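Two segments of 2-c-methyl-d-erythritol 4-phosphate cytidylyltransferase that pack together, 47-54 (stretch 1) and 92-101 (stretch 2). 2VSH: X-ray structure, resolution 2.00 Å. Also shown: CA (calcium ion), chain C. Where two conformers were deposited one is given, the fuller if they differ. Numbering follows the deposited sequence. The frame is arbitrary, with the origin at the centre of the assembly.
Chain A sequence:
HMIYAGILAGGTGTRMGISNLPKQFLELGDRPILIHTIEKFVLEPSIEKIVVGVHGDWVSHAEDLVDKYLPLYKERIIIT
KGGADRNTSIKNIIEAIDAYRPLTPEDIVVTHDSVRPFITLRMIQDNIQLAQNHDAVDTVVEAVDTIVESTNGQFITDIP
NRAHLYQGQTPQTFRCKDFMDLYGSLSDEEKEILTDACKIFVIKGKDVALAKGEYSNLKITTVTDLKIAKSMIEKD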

# COMPACT_ATOMS: atom_id res chain seq x y z
N ILE A 47 -23.35 -14.52 -15.28
CA ILE A 47 -23.34 -13.10 -15.67
C ILE A 47 -24.20 -12.89 -16.91
O ILE A 47 -23.98 -13.53 -17.94
CB ILE A 47 -21.88 -12.61 -15.97
CG1 ILE A 47 -20.98 -12.71 -14.73
CG2 ILE A 47 -21.86 -11.17 -16.55
CD1 ILE A 47 -21.33 -11.78 -13.58
N GLU A 48 -25.18 -11.99 -16.82
CA GLU A 48 -26.05 -11.66 -17.94
C GLU A 48 -25.34 -10.79 -19.00
O GLU A 48 -25.24 -11.18 -20.16
CB GLU A 48 -27.32 -10.96 -17.42
CG GLU A 48 -28.32 -10.54 -18.49
CD GLU A 48 -29.02 -11.69 -19.22
OE1 GLU A 48 -29.87 -11.37 -20.09
OE2 GLU A 48 -28.76 -12.89 -18.95
N LYS A 49 -24.86 -9.62 -18.61
CA LYS A 49 -24.11 -8.74 -19.52
C LYS A 49 -22.89 -8.23 -18.80
O LYS A 49 -22.88 -8.15 -17.59
CB LYS A 49 -24.94 -7.53 -19.96
CG LYS A 49 -26.12 -7.82 -20.86
CD LYS A 49 -25.69 -8.41 -22.18
CE LYS A 49 -26.84 -8.43 -23.17
NZ LYS A 49 -26.67 -9.56 -24.13
N ILE A 50 -21.89 -7.83 -19.58
CA ILE A 50 -20.70 -7.17 -19.07
C ILE A 50 -20.74 -5.73 -19.54
O ILE A 50 -20.64 -5.46 -20.74
CB ILE A 50 -19.40 -7.87 -19.56
CG1 ILE A 50 -19.37 -9.30 -19.01
CG2 ILE A 50 -18.19 -7.10 -19.08
CD1 ILE A 50 -18.54 -10.26 -19.84
N VAL A 51 -20.95 -4.82 -18.60
CA VAL A 51 -21.20 -3.42 -18.93
C VAL A 51 -19.94 -2.65 -18.57
O VAL A 51 -19.50 -2.67 -17.41
CB VAL A 51 -22.43 -2.85 -18.18
CG1 VAL A 51 -22.75 -1.45 -18.70
CG2 VAL A 51 -23.65 -3.78 -18.34
N VAL A 52 -19.34 -2.02 -19.57
CA VAL A 52 -18.06 -1.33 -19.41
C VAL A 52 -18.23 0.19 -19.51
O VAL A 52 -18.66 0.70 -20.54
CB VAL A 52 -17.02 -1.79 -20.47
CG1 VAL A 52 -15.60 -1.39 -20.05
CG2 VAL A 52 -17.10 -3.31 -20.71
N GLY A 53 -17.86 0.89 -18.44
CA GLY A 53 -17.93 2.35 -18.41
C GLY A 53 -16.62 2.94 -18.86
O GLY A 53 -15.61 2.77 -18.20
N VAL A 54 -16.64 3.65 -19.98
CA VAL A 54 -15.43 4.24 -20.55
C VAL A 54 -15.65 5.75 -20.71
O VAL A 54 -16.78 6.21 -20.89
CB VAL A 54 -15.10 3.57 -21.93
CG1 VAL A 54 -14.02 4.29 -22.65
CG2 VAL A 54 -14.65 2.12 -21.72
CA CA C . -35.98 1.54 -14.36
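Stretch 2, residues 92-101: NIIEAIDAYR

The most distinctive feature of this contact is the way one tyrosine at the end of a helix is gripped by two charged side chains that follow one another in the chain. Tyr100 OH donates a hydrogen bond to Glu48 OE1 at 2.6 Å, with the carboxylate at the ring edge, near its plane. Lys49 takes the ring from above: its CE lies over one face, 3.9 Å from the ring centroid and 29° off the normal, a CH-pi contact in which the closest pair is Lys49 CE and Tyr100 CE1 at 3.5 Å. Lysine here works through its aliphatic chain, while its NZ is hydrogen-bonded elsewhere in the structure.

Stretch 2 is helical from Asn92 to Tyr100, continuing a helix that begins earlier, and Arg101 is the first residue to leave helical phi/psi. Backbone bonds from Ala96 N to Asn92 O (3.0 Å) through Arg101 N to Ile97 O (3.0 Å) hold its regular i to i+4 pattern. The helix runs obliquely against the strand that includes residues 50-54, with 138° between their N-to-C directions and axes 8.4 Å apart at closest approach.

Spacing sets the pattern: Ile93, Ala96, Ile97 and Tyr100 form the contacting stripe, at steps of three, one and three residues, so that Ile93 to Ile97 and Ala96 to Tyr100 are each about one helical turn (four residues) apart. On the strand, Val51 points toward the helix and Val52 away. Val51, in the t rotamer, sits among three helix residues: its CG1 is 3.9 Å from Ile93 CG2 and 4.0 Å from Ala96 CB, and its CG2 is 3.6 Å from Ile97 CG1. Ile97 leaves its backbone sideways, but its end comes nearer the strand. Gly53 permits a close approach, its CA 6.1 Å from Ile93 CA and its N 3.9 Å from Ile93 CD1; a CB there would lie a tight 3.2 Å from that same CD1.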

# COMPACT_ATOMS: atom_id res chain seq x y z
N ASN A 92 -23.81 5.37 -14.13
CA ASN A 92 -23.95 5.31 -15.59
C ASN A 92 -24.09 3.88 -16.07
O ASN A 92 -24.93 3.59 -16.94
CB ASN A 92 -22.75 5.97 -16.25
CG ASN A 92 -22.85 7.46 -16.28
OD1 ASN A 92 -23.74 8.04 -15.68
ND2 ASN A 92 -21.94 8.09 -16.99
N ILE A 93 -23.30 2.99 -15.49
CA ILE A 93 -23.37 1.54 -15.74
C ILE A 93 -24.76 0.99 -15.40
O ILE A 93 -25.36 0.25 -16.20
CB ILE A 93 -22.21 0.78 -15.01
CG1 ILE A 93 -20.89 1.03 -15.77
CG2 ILE A 93 -22.48 -0.73 -14.91
CD1 ILE A 93 -19.60 0.68 -14.99
N ILE A 94 -25.27 1.37 -14.22
CA ILE A 94 -26.56 0.88 -13.76
C ILE A 94 -27.67 1.37 -14.70
O ILE A 94 -28.60 0.62 -15.02
CB ILE A 94 -26.81 1.27 -12.29
CG1 ILE A 94 -25.86 0.49 -11.37
CG2 ILE A 94 -28.28 1.04 -11.90
CD1 ILE A 94 -25.84 0.98 -9.93
N GLU A 95 -27.54 2.61 -15.17
CA GLU A 95 -28.49 3.18 -16.13
C GLU A 95 -28.51 2.39 -17.44
O GLU A 95 -29.59 2.11 -17.98
CB GLU A 95 -28.22 4.67 -16.37
CG GLU A 95 -28.64 5.54 -15.18
CD GLU A 95 -28.29 7.01 -15.34
OE1 GLU A 95 -28.97 7.82 -14.70
OE2 GLU A 95 -27.36 7.36 -16.11
N ALA A 96 -27.33 2.04 -17.94
CA ALA A 96 -27.19 1.22 -19.16
C ALA A 96 -27.81 -0.17 -18.97
O ALA A 96 -28.49 -0.69 -19.86
CB ALA A 96 -25.72 1.10 -19.55
N ILE A 97 -27.57 -0.77 -17.81
CA ILE A 97 -28.21 -2.02 -17.42
C ILE A 97 -29.74 -1.90 -17.43
O ILE A 97 -30.44 -2.76 -18.00
CB ILE A 97 -27.76 -2.46 -16.01
CG1 ILE A 97 -26.30 -2.92 -16.03
CG2 ILE A 97 -28.67 -3.57 -15.46
CD1 ILE A 97 -25.69 -3.15 -14.65
N ASP A 98 -30.26 -0.82 -16.82
CA ASP A 98 -31.71 -0.58 -16.74
C ASP A 98 -32.31 -0.42 -18.15
O ASP A 98 -33.42 -0.85 -18.40
CB ASP A 98 -31.95 0.67 -15.87
CG ASP A 98 -33.40 0.87 -15.50
OD1 ASP A 98 -34.09 -0.10 -15.10
OD2 ASP A 98 -33.86 2.03 -15.54
N ALA A 99 -31.55 0.17 -19.06
CA ALA A 99 -31.99 0.35 -20.45
C ALA A 99 -32.02 -0.99 -21.20
O ALA A 99 -32.89 -1.20 -22.05
CB ALA A 99 -31.11 1.36 -21.17
N TYR A 100 -31.08 -1.88 -20.87
CA TYR A 100 -31.06 -3.24 -21.42
C TYR A 100 -32.30 -4.03 -20.97
O TYR A 100 -33.05 -4.56 -21.80
CB TYR A 100 -29.73 -3.98 -21.06
CG TYR A 100 -29.84 -5.48 -21.27
CD1 TYR A 100 -30.00 -6.01 -22.56
CD2 TYR A 100 -29.82 -6.36 -20.19
CE1 TYR A 100 -30.14 -7.38 -22.76
CE2 TYR A 100 -29.97 -7.74 -20.39
CZ TYR A 100 -30.12 -8.24 -21.67
OH TYR A 100 -30.27 -9.60 -21.89
N ARG A 101 -32.52 -4.11 -19.65
CA ARG A 101 -33.71 -4.79 -19.08
C ARG A 101 -34.09 -4.06 -17.80
O ARG A 101 -33.26 -3.99 -16.88
CB ARG A 101 -33.42 -6.26 -18.76
CG ARG A 101 -34.68 -7.12 -18.47
CD ARG A 101 -35.29 -7.60 -19.76
NE ARG A 101 -36.46 -8.46 -19.62
CZ ARG A 101 -37.08 -9.03 -20.65
NH1 ARG A 101 -36.62 -8.82 -21.89
NH2 ARG A 101 -38.14 -9.80 -20.46
O HOH W 1 -34.68 1.56 -12.29
O HOH W 2 -37.04 1.08 -16.54